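Local coordinates for protein geranyltranstransferase (Legionella pneumophila subsp. pneumophila, PDB 3LOM) that probably catalyses the magnesium-dependent condensation of isopentenyl diphosphate with allylic diphosphates to form farnesyl diphosphate in isoprenoid biosynthesis, at residues Y44-G49 and D121-L126; L215-K220 and M278-L283; D14-R19 and L57-G62; E183-K188 and T255-L260. All coordinates share one frame; numbering follows the deposited sequence.

Contact 1. Residues Y44-G49 and D121-L126; sequences YALFSG and DGMQAL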
loop_
_atom_site.group_PDB
_atom_site.type_symbol
_atom_site.label_atom_id
_atom_site.label_comp_id
_atom_site.label_asym_id
_atom_site.label_seq_id
_atom_site.Cartn_x
_atom_site.Cartn_y
_atom_site.Cartn_z
ATOM N N TYR A 44 -18.801 2.585 0.284
ATOM C CA TYR A 44 -19.370 2.406 1.623
ATOM C C TYR A 44 -18.419 2.903 2.713
ATOM O O TYR A 44 -18.829 3.586 3.662
ATOM C CB TYR A 44 -19.724 0.941 1.883
ATOM C CG TYR A 44 -20.314 0.710 3.260
ATOM C CD1 TYR A 44 -21.648 1.015 3.521
ATOM C CD2 TYR A 44 -19.534 0.199 4.307
ATOM C CE1 TYR A 44 -22.197 0.821 4.777
ATOM C CE2 TYR A 44 -20.075 0.008 5.580
ATOM C CZ TYR A 44 -21.411 0.321 5.801
ATOM O OH TYR A 44 -21.975 0.135 7.037
ATOM N N ALA A 45 -17.150 2.541 2.569
ATOM C CA ALA A 45 -16.146 2.854 3.574
ATOM C C ALA A 45 -15.752 4.332 3.580
ATOM O O ALA A 45 -15.632 4.931 4.646
ATOM C CB ALA A 45 -14.932 1.975 3.381
ATOM N N LEU A 46 -15.588 4.917 2.392
ATOM C CA LEU A 46 -15.068 6.285 2.255
ATOM C C LEU A 46 -16.011 7.439 2.590
ATOM O O LEU A 46 -15.549 8.561 2.796
ATOM C CB LEU A 46 -14.512 6.511 0.847
ATOM C CG LEU A 46 -13.030 6.217 0.608
ATOM C CD1 LEU A 46 -12.660 6.657 -0.789
ATOM C CD2 LEU A 46 -12.144 6.916 1.641
ATOM N N PHE A 47 -17.318 7.195 2.621
ATOM C CA PHE A 47 -18.254 8.298 2.811
ATOM C C PHE A 47 -19.130 8.114 4.029
ATOM O O PHE A 47 -19.861 7.130 4.142
ATOM C CB PHE A 47 -19.091 8.541 1.558
ATOM C CG PHE A 47 -18.282 8.971 0.372
ATOM C CD1 PHE A 47 -17.890 8.045 -0.588
ATOM C CD2 PHE A 47 -17.894 10.299 0.224
ATOM C CE1 PHE A 47 -17.127 8.440 -1.690
ATOM C CE2 PHE A 47 -17.131 10.707 -0.879
ATOM C CZ PHE A 47 -16.750 9.774 -1.834
ATOM N N SER A 48 -19.027 9.076 4.944
ATOM C CA SER A 48 -19.793 9.065 6.181
ATOM C C SER A 48 -20.214 10.479 6.558
ATOM O O SER A 48 -19.802 11.455 5.917
ATOM C CB SER A 48 -18.974 8.443 7.318
ATOM O OG SER A 48 -18.628 7.099 7.025
ATOM N N GLY A 49 -21.046 10.572 7.596
ATOM C CA GLY A 49 -21.415 11.850 8.199
ATOM C C GLY A 49 -20.300 12.391 9.078
ATOM O O GLY A 49 -19.330 11.683 9.382
ATOM N N ASP A 121 -6.505 -3.015 1.246
ATOM C CA ASP A 121 -5.336 -3.201 0.380
ATOM C C ASP A 121 -5.344 -2.290 -0.839
ATOM O O ASP A 121 -4.326 -1.693 -1.165
ATOM C CB ASP A 121 -5.236 -4.654 -0.085
ATOM C CG ASP A 121 -4.759 -5.583 1.000
ATOM O OD1 ASP A 121 -4.474 -5.103 2.119
ATOM O OD2 ASP A 121 -4.668 -6.800 0.730
ATOM N N GLY A 122 -6.494 -2.197 -1.512
ATOM C CA GLY A 122 -6.643 -1.341 -2.691
ATOM C C GLY A 122 -6.603 0.148 -2.400
ATOM O O GLY A 122 -6.068 0.917 -3.202
ATOM N N MET A 123 -7.171 0.560 -1.262
ATOM C CA MET A 123 -7.112 1.962 -0.832
ATOM C C MET A 123 -5.669 2.422 -0.620
ATOM O O MET A 123 -5.302 3.515 -1.067
ATOM C CB MET A 123 -7.928 2.214 0.441
ATOM C CG MET A 123 -9.415 2.421 0.233
ATOM S SD MET A 123 -10.262 2.910 1.748
ATOM C CE MET A 123 -11.948 2.693 1.214
ATOM N N GLN A 124 -4.859 1.586 0.043
ATOM C CA GLN A 124 -3.444 1.895 0.259
ATOM C C GLN A 124 -2.750 2.168 -1.065
ATOM O O GLN A 124 -2.102 3.204 -1.218
ATOM C CB GLN A 124 -2.698 0.799 1.053
ATOM C CG GLN A 124 -1.155 0.979 1.013
ATOM C CD GLN A 124 -0.383 0.331 2.158
ATOM O OE1 GLN A 124 0.543 0.944 2.699
ATOM N NE2 GLN A 124 -0.738 -0.909 2.520
ATOM N N ALA A 125 -2.914 1.250 -2.018
ATOM C CA ALA A 125 -2.389 1.434 -3.366
ATOM C C ALA A 125 -2.977 2.665 -4.078
ATOM O O ALA A 125 -2.253 3.355 -4.800
ATOM C CB ALA A 125 -2.603 0.186 -4.194
ATOM N N LEU A 126 -4.270 2.943 -3.866
ATOM C CA LEU A 126 -4.930 4.066 -4.552
ATOM C C LEU A 126 -4.358 5.415 -4.139
ATOM O O LEU A 126 -4.081 6.254 -4.999
ATOM C CB LEU A 126 -6.460 4.056 -4.386
ATOM C CG LEU A 126 -7.203 5.137 -5.203
ATOM C CD1 LEU A 126 -6.929 5.017 -6.708
ATOM C CD2 LEU A 126 -8.705 5.178 -4.924
#
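M123 leaves helix 113-135 with CG beside its backbone N (chi1 -82°), and the extended torsions that follow, chi2 -173° and chi3 -168°, carry its terminal methyl straight across to A45 and L46. That methyl alone makes the contact: M123 CE lies 3.7 Å from L46 CG and 3.8 Å from A45 CB. The sulfur stays behind it, with M123 SD 5.0 Å from A45 CB. L46 and M123 therefore meet tip to tip, the long thioether chain spanning the 9.6 Å between L46 CA and M123 CA. Helix 69-91 closes the surroundings, its I88 touching A45 and its C84 touching M123, while L28 of helix 5-28 packs on L46. At the C-terminal end of helix 36-46, K104 NZ bonds to Y44 O and, just beyond, to S48 OG, tying the turn to the hairpin of strands 100-101 and 104-105. Helix 113-135 faces the dimer interface: D121 OD2 bonds to H89 of the second subunit, and D121 O and Q124 NE2 bond to Q124 and D121 of that subunit. This is apolar packing in the all-helical isoprenoid synthase fold, on the helix leading into the Gly-Gly-Lys-Arg sequence that begins at G49, part of the isopentenyl diphosphate site in relatives.

Contact 2. Residues L215-K220 and M278-L283; sequences LRTYGK and MDSLRL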
loop_
_atom_site.group_PDB
_atom_site.type_symbol
_atom_site.label_atom_id
_atom_site.label_comp_id
_atom_site.label_asym_id
_atom_site.label_seq_id
_atom_site.Cartn_x
_atom_site.Cartn_y
_atom_site.Cartn_z
ATOM N N LEU A 215 4.966 24.456 12.022
ATOM C CA LEU A 215 3.954 23.480 11.618
ATOM C C LEU A 215 4.189 22.159 12.349
ATOM O O LEU A 215 3.268 21.614 12.973
ATOM C CB LEU A 215 3.950 23.279 10.098
ATOM C CG LEU A 215 3.440 24.436 9.225
ATOM C CD1 LEU A 215 3.593 24.103 7.755
ATOM C CD2 LEU A 215 1.986 24.801 9.535
ATOM N N ARG A 216 5.438 21.692 12.292
ATOM C CA ARG A 216 5.902 20.482 12.978
ATOM C C ARG A 216 5.555 20.422 14.467
ATOM O O ARG A 216 5.175 19.364 14.971
ATOM C CB ARG A 216 7.408 20.296 12.762
ATOM C CG ARG A 216 7.744 19.799 11.369
ATOM C CD ARG A 216 9.176 20.084 10.960
ATOM N NE ARG A 216 9.430 19.606 9.601
ATOM C CZ ARG A 216 10.565 19.776 8.930
ATOM N NH1 ARG A 216 11.585 20.427 9.476
ATOM N NH2 ARG A 216 10.679 19.295 7.698
ATOM N N THR A 217 5.663 21.558 15.153
ATOM C CA THR A 217 5.284 21.654 16.564
ATOM C C THR A 217 3.766 21.528 16.737
ATOM O O THR A 217 3.304 20.748 17.578
ATOM C CB THR A 217 5.820 22.957 17.211
ATOM O OG1 THR A 217 7.238 23.023 17.031
ATOM C CG2 THR A 217 5.510 23.012 18.706
ATOM N N TYR A 218 2.998 22.272 15.932
ATOM C CA TYR A 218 1.535 22.139 15.938
ATOM C C TYR A 218 1.130 20.681 15.700
ATOM O O TYR A 218 0.357 20.129 16.473
ATOM C CB TYR A 218 0.860 23.068 14.914
ATOM C CG TYR A 218 -0.656 22.975 14.936
ATOM C CD1 TYR A 218 -1.402 23.642 15.905
ATOM C CD2 TYR A 218 -1.344 22.201 13.998
ATOM C CE1 TYR A 218 -2.792 23.545 15.941
ATOM C CE2 TYR A 218 -2.736 22.097 14.022
ATOM C CZ TYR A 218 -3.449 22.773 14.993
ATOM O OH TYR A 218 -4.816 22.673 15.020
ATOM N N GLY A 219 1.691 20.076 14.652
ATOM C CA GLY A 219 1.466 18.670 14.307
ATOM C C GLY A 219 1.752 17.619 15.369
ATOM O O GLY A 219 0.944 16.702 15.560
ATOM N N LYS A 220 2.893 17.738 16.052
ATOM C CA LYS A 220 3.271 16.787 17.107
ATOM C C LYS A 220 2.313 16.870 18.275
ATOM O O LYS A 220 1.850 15.850 18.784
ATOM C CB LYS A 220 4.696 17.047 17.609
ATOM C CG LYS A 220 5.785 16.457 16.730
ATOM C CD LYS A 220 7.126 17.127 16.986
ATOM C CE LYS A 220 8.087 16.892 15.825
ATOM N NZ LYS A 220 9.234 17.844 15.841
ATOM N N MET A 278 -1.670 26.080 20.060
ATOM C CA MET A 278 -2.169 27.441 19.778
ATOM C C MET A 278 -1.043 28.441 19.515
ATOM O O MET A 278 -1.048 29.152 18.506
ATOM C CB MET A 278 -3.002 27.966 20.952
ATOM C CG MET A 278 -4.317 27.268 21.191
ATOM S SD MET A 278 -5.511 27.530 19.882
ATOM C CE MET A 278 -6.979 26.996 20.746
ATOM N N ASP A 279 -0.075 28.465 20.430
ATOM C CA ASP A 279 1.038 29.418 20.421
ATOM C C ASP A 279 2.028 29.219 19.278
ATOM O O ASP A 279 2.818 30.117 18.971
ATOM C CB ASP A 279 1.781 29.363 21.760
ATOM C CG ASP A 279 1.002 30.013 22.897
ATOM O OD1 ASP A 279 -0.250 29.938 22.915
ATOM O OD2 ASP A 279 1.652 30.601 23.784
ATOM N N SER A 280 1.977 28.047 18.651
ATOM C CA SER A 280 2.887 27.686 17.564
ATOM C C SER A 280 2.565 28.395 16.244
ATOM O O SER A 280 3.407 28.456 15.344
ATOM C CB SER A 280 2.866 26.165 17.360
ATOM O OG SER A 280 3.901 25.744 16.492
ATOM N N LEU A 281 1.352 28.933 16.142
ATOM C CA LEU A 281 0.851 29.508 14.893
ATOM C C LEU A 281 0.872 31.037 14.895
ATOM O O LEU A 281 0.431 31.674 13.932
ATOM C CB LEU A 281 -0.572 29.012 14.625
ATOM C CG LEU A 281 -0.836 27.525 14.867
ATOM C CD1 LEU A 281 -2.267 27.321 15.326
ATOM C CD2 LEU A 281 -0.499 26.675 13.636
ATOM N N ARG A 282 1.404 31.615 15.972
ATOM C CA ARG A 282 1.427 33.070 16.161
ATOM C C ARG A 282 2.394 33.792 15.218
ATOM O O ARG A 282 2.335 35.014 15.084
ATOM C CB ARG A 282 1.729 33.414 17.618
ATOM C CG ARG A 282 0.677 32.909 18.588
ATOM C CD ARG A 282 1.109 33.133 20.019
ATOM N NE ARG A 282 0.908 34.512 20.454
ATOM C CZ ARG A 282 1.311 34.994 21.625
ATOM N NH1 ARG A 282 1.949 34.211 22.487
ATOM N NH2 ARG A 282 1.079 36.263 21.934
ATOM N N LEU A 283 3.267 33.026 14.567
ATOM C CA LEU A 283 4.102 33.524 13.476
ATOM C C LEU A 283 3.234 33.933 12.277
ATOM O O LEU A 283 3.543 34.902 11.583
ATOM C CB LEU A 283 5.111 32.450 13.054
ATOM C CG LEU A 283 6.551 32.846 12.698
ATOM C CD1 LEU A 283 7.467 31.628 12.763
ATOM C CD2 LEU A 283 6.677 33.542 11.339
#
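In the all-helical isoprenoid synthase fold, helix 209-236 carries the second aspartate-rich motif; here its T217 and Y218, near the opposite end from that motif, receive S280 and L281 as the chain comes off helix 263-279. The backbones run close, with Y218 CA and S280 CA 5.9 Å apart. The serine is small enough to sit against the helix backbone: S280 OG, set anti to its backbone N (chi1 -169°), lies 3.5 Å from T217 CB and 3.6 Å from Y218 N. Its hydrogen bond goes to A214 O, one turn before Y218 on helix 209-236, and T217 OG1 is likewise bonded within the helix, to S213 O. This serine thus gives a polar link beside the apolar one, L281 on Y218. The tyrosine ring swings out from the helix with CG anti to the backbone N (chi1 -178°), and the leucine fork comes at it obliquely. Beyond that contact the ring ends at T295 of helix 289-303, to which Y218 OH is hydrogen-bonded. Both branches of the leucine touch the same ring atom: Y218 CD1 is 3.8 Å from L281 CD1 and 3.9 Å from L281 CD2.

Contact 3. Residues D14-R19 and L57-G62; sequences DKYTQR and LVYLAG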
loop_
_atom_site.group_PDB
_atom_site.type_symbol
_atom_site.label_atom_id
_atom_site.label_comp_id
_atom_site.label_asym_id
_atom_site.label_seq_id
_atom_site.Cartn_x
_atom_site.Cartn_y
_atom_site.Cartn_z
ATOM N N ASP A 14 -16.571 23.692 7.151
ATOM C CA ASP A 14 -17.715 23.006 6.533
ATOM C C ASP A 14 -17.550 22.847 5.023
ATOM O O ASP A 14 -17.870 21.796 4.467
ATOM C CB ASP A 14 -19.021 23.757 6.826
ATOM C CG ASP A 14 -19.349 23.825 8.314
ATOM O OD1 ASP A 14 -19.123 22.827 9.035
ATOM O OD2 ASP A 14 -19.851 24.880 8.761
ATOM N N LYS A 15 -17.030 23.894 4.384
ATOM C CA LYS A 15 -16.825 23.939 2.939
ATOM C C LYS A 15 -15.695 23.022 2.495
ATOM O O LYS A 15 -15.727 22.490 1.383
ATOM C CB LYS A 15 -16.515 25.373 2.494
ATOM C CG LYS A 15 -17.086 25.765 1.138
ATOM C CD LYS A 15 -18.531 26.242 1.262
ATOM C CE LYS A 15 -19.083 26.705 -0.075
ATOM N NZ LYS A 15 -20.469 27.222 0.072
ATOM N N TYR A 16 -14.695 22.850 3.360
ATOM C CA TYR A 16 -13.547 21.993 3.061
ATOM C C TYR A 16 -13.879 20.494 3.049
ATOM O O TYR A 16 -13.350 19.765 2.214
ATOM C CB TYR A 16 -12.363 22.298 3.992
ATOM C CG TYR A 16 -11.476 23.445 3.524
ATOM C CD1 TYR A 16 -11.125 23.580 2.178
ATOM C CD2 TYR A 16 -10.963 24.374 4.430
ATOM C CE1 TYR A 16 -10.301 24.620 1.744
ATOM C CE2 TYR A 16 -10.138 25.419 4.005
ATOM C CZ TYR A 16 -9.813 25.535 2.664
ATOM O OH TYR A 16 -8.998 26.562 2.240
ATOM N N THR A 17 -14.752 20.049 3.955
ATOM C CA THR A 17 -15.277 18.670 3.935
ATOM C C THR A 17 -16.040 18.389 2.632
ATOM O O THR A 17 -15.740 17.412 1.927
ATOM C CB THR A 17 -16.215 18.382 5.142
ATOM O OG1 THR A 17 -15.534 18.675 6.366
ATOM C CG2 THR A 17 -16.674 16.918 5.156
ATOM N N GLN A 18 -17.004 19.262 2.324
ATOM C CA GLN A 18 -17.803 19.194 1.092
ATOM C C GLN A 18 -16.935 19.109 -0.159
ATOM O O GLN A 18 -17.194 18.278 -1.033
ATOM C CB GLN A 18 -18.735 20.405 0.975
ATOM C CG GLN A 18 -19.942 20.391 1.905
ATOM C CD GLN A 18 -20.779 21.664 1.792
ATOM O OE1 GLN A 18 -21.009 22.356 2.784
ATOM N NE2 GLN A 18 -21.229 21.980 0.576
ATOM N N ARG A 19 -15.907 19.961 -0.226
ATOM C CA ARG A 19 -14.947 19.965 -1.335
ATOM C C ARG A 19 -14.189 18.638 -1.419
ATOM O O ARG A 19 -14.007 18.081 -2.513
ATOM C CB ARG A 19 -13.972 21.148 -1.209
ATOM C CG ARG A 19 -12.784 21.071 -2.164
ATOM C CD ARG A 19 -11.962 22.350 -2.248
ATOM N NE ARG A 19 -11.043 22.255 -3.386
ATOM C CZ ARG A 19 -10.666 23.274 -4.154
ATOM N NH1 ARG A 19 -11.117 24.501 -3.920
ATOM N NH2 ARG A 19 -9.833 23.064 -5.167
ATOM N N LEU A 57 -6.867 19.605 7.900
ATOM C CA LEU A 57 -5.533 20.051 8.320
ATOM C C LEU A 57 -4.633 20.307 7.127
ATOM O O LEU A 57 -3.914 21.297 7.108
ATOM C CB LEU A 57 -4.879 19.039 9.265
ATOM C CG LEU A 57 -5.519 18.859 10.642
ATOM C CD1 LEU A 57 -5.014 17.579 11.295
ATOM C CD2 LEU A 57 -5.289 20.074 11.539
ATOM N N VAL A 58 -4.696 19.421 6.133
ATOM C CA VAL A 58 -4.046 19.634 4.834
ATOM C C VAL A 58 -4.474 20.945 4.157
ATOM O O VAL A 58 -3.628 21.696 3.666
ATOM C CB VAL A 58 -4.294 18.429 3.894
ATOM C CG1 VAL A 58 -3.924 18.739 2.445
ATOM C CG2 VAL A 58 -3.510 17.253 4.378
ATOM N N TYR A 59 -5.779 21.219 4.156
ATOM C CA TYR A 59 -6.311 22.435 3.536
ATOM C C TYR A 59 -5.880 23.689 4.277
ATOM O O TYR A 59 -5.454 24.655 3.657
ATOM C CB TYR A 59 -7.840 22.386 3.433
ATOM C CG TYR A 59 -8.350 21.491 2.321
ATOM C CD1 TYR A 59 -7.905 21.658 1.008
ATOM C CD2 TYR A 59 -9.291 20.493 2.575
ATOM C CE1 TYR A 59 -8.369 20.844 -0.018
ATOM C CE2 TYR A 59 -9.761 19.673 1.554
ATOM C CZ TYR A 59 -9.297 19.857 0.262
ATOM O OH TYR A 59 -9.757 19.054 -0.754
ATOM N N LEU A 60 -5.973 23.651 5.603
ATOM C CA LEU A 60 -5.658 24.802 6.446
ATOM C C LEU A 60 -4.163 25.116 6.531
ATOM O O LEU A 60 -3.775 26.288 6.530
ATOM C CB LEU A 60 -6.256 24.621 7.839
ATOM C CG LEU A 60 -7.781 24.699 7.892
ATOM C CD1 LEU A 60 -8.277 24.627 9.323
ATOM C CD2 LEU A 60 -8.268 25.972 7.223
ATOM N N ALA A 61 -3.337 24.072 6.589
ATOM C CA ALA A 61 -1.885 24.228 6.568
ATOM C C ALA A 61 -1.404 24.642 5.187
ATOM O O ALA A 61 -0.427 25.383 5.061
ATOM C CB ALA A 61 -1.192 22.943 7.005
ATOM N N GLY A 62 -2.095 24.154 4.157
ATOM C CA GLY A 62 -1.781 24.496 2.772
ATOM C C GLY A 62 -2.073 25.946 2.429
ATOM O O GLY A 62 -1.374 26.548 1.615
#
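Aromatic contact dominates, through Y16 and Y59. Their planes lie within 6° of parallel, a strongly offset pair with little ring-on-ring overlap, the centroids 4.6 Å from each other. The offset puts the first carbon of the tyrosine side chain, rather than its ring, over the middle of the partner: Y59 CB stands 3.5 Å from the centroid of the Y16 ring and only 3° off its normal, a CH-pi contact. In return Y16 CD1 comes over a face of the Y59 ring, displaced toward the rim, with Y59 CG 3.5 Å away from it. With CG beside the backbone N (chi1 -76°), the Y59 ring is laid nearly parallel to that of Y16, displaced so that CB covers the Y16 face.

Aliphatic packing adds L60, whose CD2 meets Y16 CE2 at 3.8 Å. At the far end of the other ring the extended chain of R19 makes van der Waals contact with the hydroxyl, its methylene R19 CG lying 3.9 Å from Y59 OH.

Polar ends are satisfied by neighbouring aspartates. Y16 OH is bonded to D63, beyond the segment on helix 53-64. D73 OD1 of helix 69-91 takes both Y59 OH and the salt bridge from R19 NE, so one carboxylate oxygen ties the two sides together.

The helix segments 14-19 and 57-62 cross at 118°, their axes 10.5 Å apart at the closest, so the N-terminal helix 5-28 packs steeply across helix 53-64 within the all-helical isoprenoid synthase fold.

Contact 4. Residues E183-K188 and T255-L260; sequences EIHLLK and TTFATL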
loop_
_atom_site.group_PDB
_atom_site.type_symbol
_atom_site.label_atom_id
_atom_site.label_comp_id
_atom_site.label_asym_id
_atom_site.label_seq_id
_atom_site.Cartn_x
_atom_site.Cartn_y
_atom_site.Cartn_z
ATOM N N GLU A 183 5.449 6.578 22.593
ATOM C CA GLU A 183 6.099 6.103 21.375
ATOM C C GLU A 183 5.134 5.330 20.464
ATOM O O GLU A 183 5.102 5.562 19.255
ATOM C CB GLU A 183 7.345 5.265 21.725
ATOM C CG GLU A 183 8.089 4.630 20.539
ATOM C CD GLU A 183 8.685 5.647 19.558
ATOM O OE1 GLU A 183 8.911 5.264 18.387
ATOM O OE2 GLU A 183 8.936 6.815 19.944
ATOM N N ILE A 184 4.358 4.426 21.062
ATOM C CA ILE A 184 3.346 3.637 20.363
ATOM C C ILE A 184 2.332 4.512 19.602
ATOM O O ILE A 184 2.081 4.277 18.414
ATOM C CB ILE A 184 2.651 2.640 21.335
ATOM C CG1 ILE A 184 3.604 1.479 21.653
ATOM C CG2 ILE A 184 1.364 2.095 20.736
ATOM C CD1 ILE A 184 3.358 0.798 22.987
ATOM N N HIS A 185 1.797 5.532 20.276
ATOM C CA HIS A 185 0.845 6.468 19.672
ATOM C C HIS A 185 1.454 7.372 18.602
ATOM O O HIS A 185 0.771 7.742 17.640
ATOM C CB HIS A 185 0.160 7.310 20.747
ATOM C CG HIS A 185 -0.808 6.538 21.586
ATOM N ND1 HIS A 185 -1.816 5.768 21.043
ATOM C CD2 HIS A 185 -0.934 6.427 22.929
ATOM C CE1 HIS A 185 -2.507 5.202 22.017
ATOM N NE2 HIS A 185 -2.000 5.596 23.171
ATOM N N LEU A 186 2.730 7.721 18.767
ATOM C CA LEU A 186 3.461 8.493 17.763
ATOM C C LEU A 186 3.636 7.665 16.494
ATOM O O LEU A 186 3.498 8.184 15.390
ATOM C CB LEU A 186 4.830 8.955 18.297
ATOM C CG LEU A 186 5.854 9.546 17.304
ATOM C CD1 LEU A 186 5.335 10.797 16.577
ATOM C CD2 LEU A 186 7.186 9.844 17.987
ATOM N N LEU A 187 3.922 6.377 16.653
ATOM C CA LEU A 187 4.094 5.514 15.492
ATOM C C LEU A 187 2.755 5.222 14.812
ATOM O O LEU A 187 2.672 5.258 13.591
ATOM C CB LEU A 187 4.815 4.216 15.866
ATOM C CG LEU A 187 6.243 4.302 16.401
ATOM C CD1 LEU A 187 6.578 3.021 17.146
ATOM C CD2 LEU A 187 7.251 4.592 15.297
ATOM N N LYS A 188 1.715 4.978 15.611
ATOM C CA LYS A 188 0.394 4.606 15.097
ATOM C C LYS A 188 -0.352 5.765 14.424
ATOM O O LYS A 188 -0.788 5.639 13.277
ATOM C CB LYS A 188 -0.474 3.978 16.195
ATOM C CG LYS A 188 -1.872 3.611 15.711
ATOM C CD LYS A 188 -2.677 2.865 16.746
ATOM C CE LYS A 188 -4.134 2.807 16.312
ATOM N NZ LYS A 188 -4.916 1.812 17.084
ATOM N N THR A 255 -3.651 -0.261 29.606
ATOM C CA THR A 255 -2.985 1.010 29.908
ATOM C C THR A 255 -3.314 2.110 28.898
ATOM O O THR A 255 -3.172 1.928 27.688
ATOM C CB THR A 255 -1.449 0.856 30.064
ATOM O OG1 THR A 255 -0.825 2.144 29.960
ATOM C CG2 THR A 255 -0.882 -0.066 28.999
ATOM N N THR A 256 -3.779 3.242 29.419
ATOM C CA THR A 256 -4.086 4.426 28.621
ATOM C C THR A 256 -3.475 5.651 29.298
ATOM O O THR A 256 -2.922 5.548 30.401
ATOM C CB THR A 256 -5.613 4.660 28.502
ATOM O OG1 THR A 256 -6.189 4.772 29.809
ATOM C CG2 THR A 256 -6.301 3.534 27.734
ATOM N N PHE A 257 -3.597 6.811 28.651
ATOM C CA PHE A 257 -3.268 8.086 29.289
ATOM C C PHE A 257 -4.150 8.316 30.519
ATOM O O PHE A 257 -3.749 9.003 31.456
ATOM C CB PHE A 257 -3.419 9.255 28.307
ATOM C CG PHE A 257 -2.290 9.368 27.310
ATOM C CD1 PHE A 257 -1.032 9.815 27.706
ATOM C CD2 PHE A 257 -2.489 9.043 25.973
ATOM C CE1 PHE A 257 0.015 9.923 26.787
ATOM C CE2 PHE A 257 -1.451 9.149 25.044
ATOM C CZ PHE A 257 -0.195 9.589 25.455
ATOM N N ALA A 258 -5.337 7.712 30.508
ATOM C CA ALA A 258 -6.300 7.827 31.598
ATOM C C ALA A 258 -6.069 6.835 32.735
ATOM O O ALA A 258 -6.794 6.852 33.731
ATOM C CB ALA A 258 -7.717 7.698 31.065
ATOM N N THR A 259 -5.075 5.965 32.583
ATOM C CA THR A 259 -4.676 5.074 33.670
ATOM C C THR A 259 -3.348 5.538 34.257
ATOM O O THR A 259 -3.024 5.232 35.409
ATOM C CB THR A 259 -4.548 3.600 33.215
ATOM O OG1 THR A 259 -3.584 3.503 32.159
ATOM C CG2 THR A 259 -5.895 3.048 32.745
ATOM N N LEU A 260 -2.590 6.281 33.454
ATOM C CA LEU A 260 -1.282 6.781 33.858
ATOM C C LEU A 260 -1.349 8.198 34.417
ATOM O O LEU A 260 -0.575 8.549 35.302
ATOM C CB LEU A 260 -0.285 6.682 32.701
ATOM C CG LEU A 260 0.678 5.484 32.703
ATOM C CD1 LEU A 260 0.030 4.145 33.094
ATOM C CD2 LEU A 260 1.342 5.365 31.352
#
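H185 and F257 meet rim to rim, neither ring lying over the face of the other. H185 CD2 is 3.5 Å from F257 CE2, and the next approaches, H185 CD2 to F257 CZ and H185 NE2 to F257 CE2, are both 4.1 Å. The ring centroids stand 5.5 Å apart with the planes turned 25°, and the side chains come from opposing sides and pass each other. With CG beside the backbone N (chi1 -76°), F257 turns its CE2 toward H185.

Around this pair, Q227 of helix 209-236 and D167 of helix 160-169 touch H185, while L224 and M228 of helix 209-236 and L181 of helix 178-201 pack on F257. The start of helix 257-260 fixes the phenylalanine. T256 is its N-cap and forms a capping box with T259: T256 N gives a bond to T259 OG1 of 2.8 Å, and A258 N a weak return bond to T256 OG1. D231 OD2, in the second aspartate-rich motif of helix 209-236, accepts from F257 N.

The contact itself thus rests on van der Waals touch of ring carbons between two buried rings, while directional bonding lies in the cap and at D231, which position F257 beside helix 178-201.

In the fold
Contacts 1, 3 and 4 are buried, contact 2 only partly so, and none relies on a direct hydrogen bond between its two segments. Contacts 1 and 2 lie on opposite sides of the chain's centre, their own centres 30 Å apart, as do contacts 3 and 4, at 28 Å. Contact 3, with the largest buried area, joins two tyrosines as an offset parallel pair; contact 4, with the smallest, pairs rings by their rims, and contact 1 depends on a single methionine methyl. Helix 209-236 supplies one side of contact 2 and packs on both rings of contact 4. Contacts 2 and 3 touch directly, Y218 CE2 lying 4.1 Å from L57 CD2. Contact 1 adjoins the dimer interface.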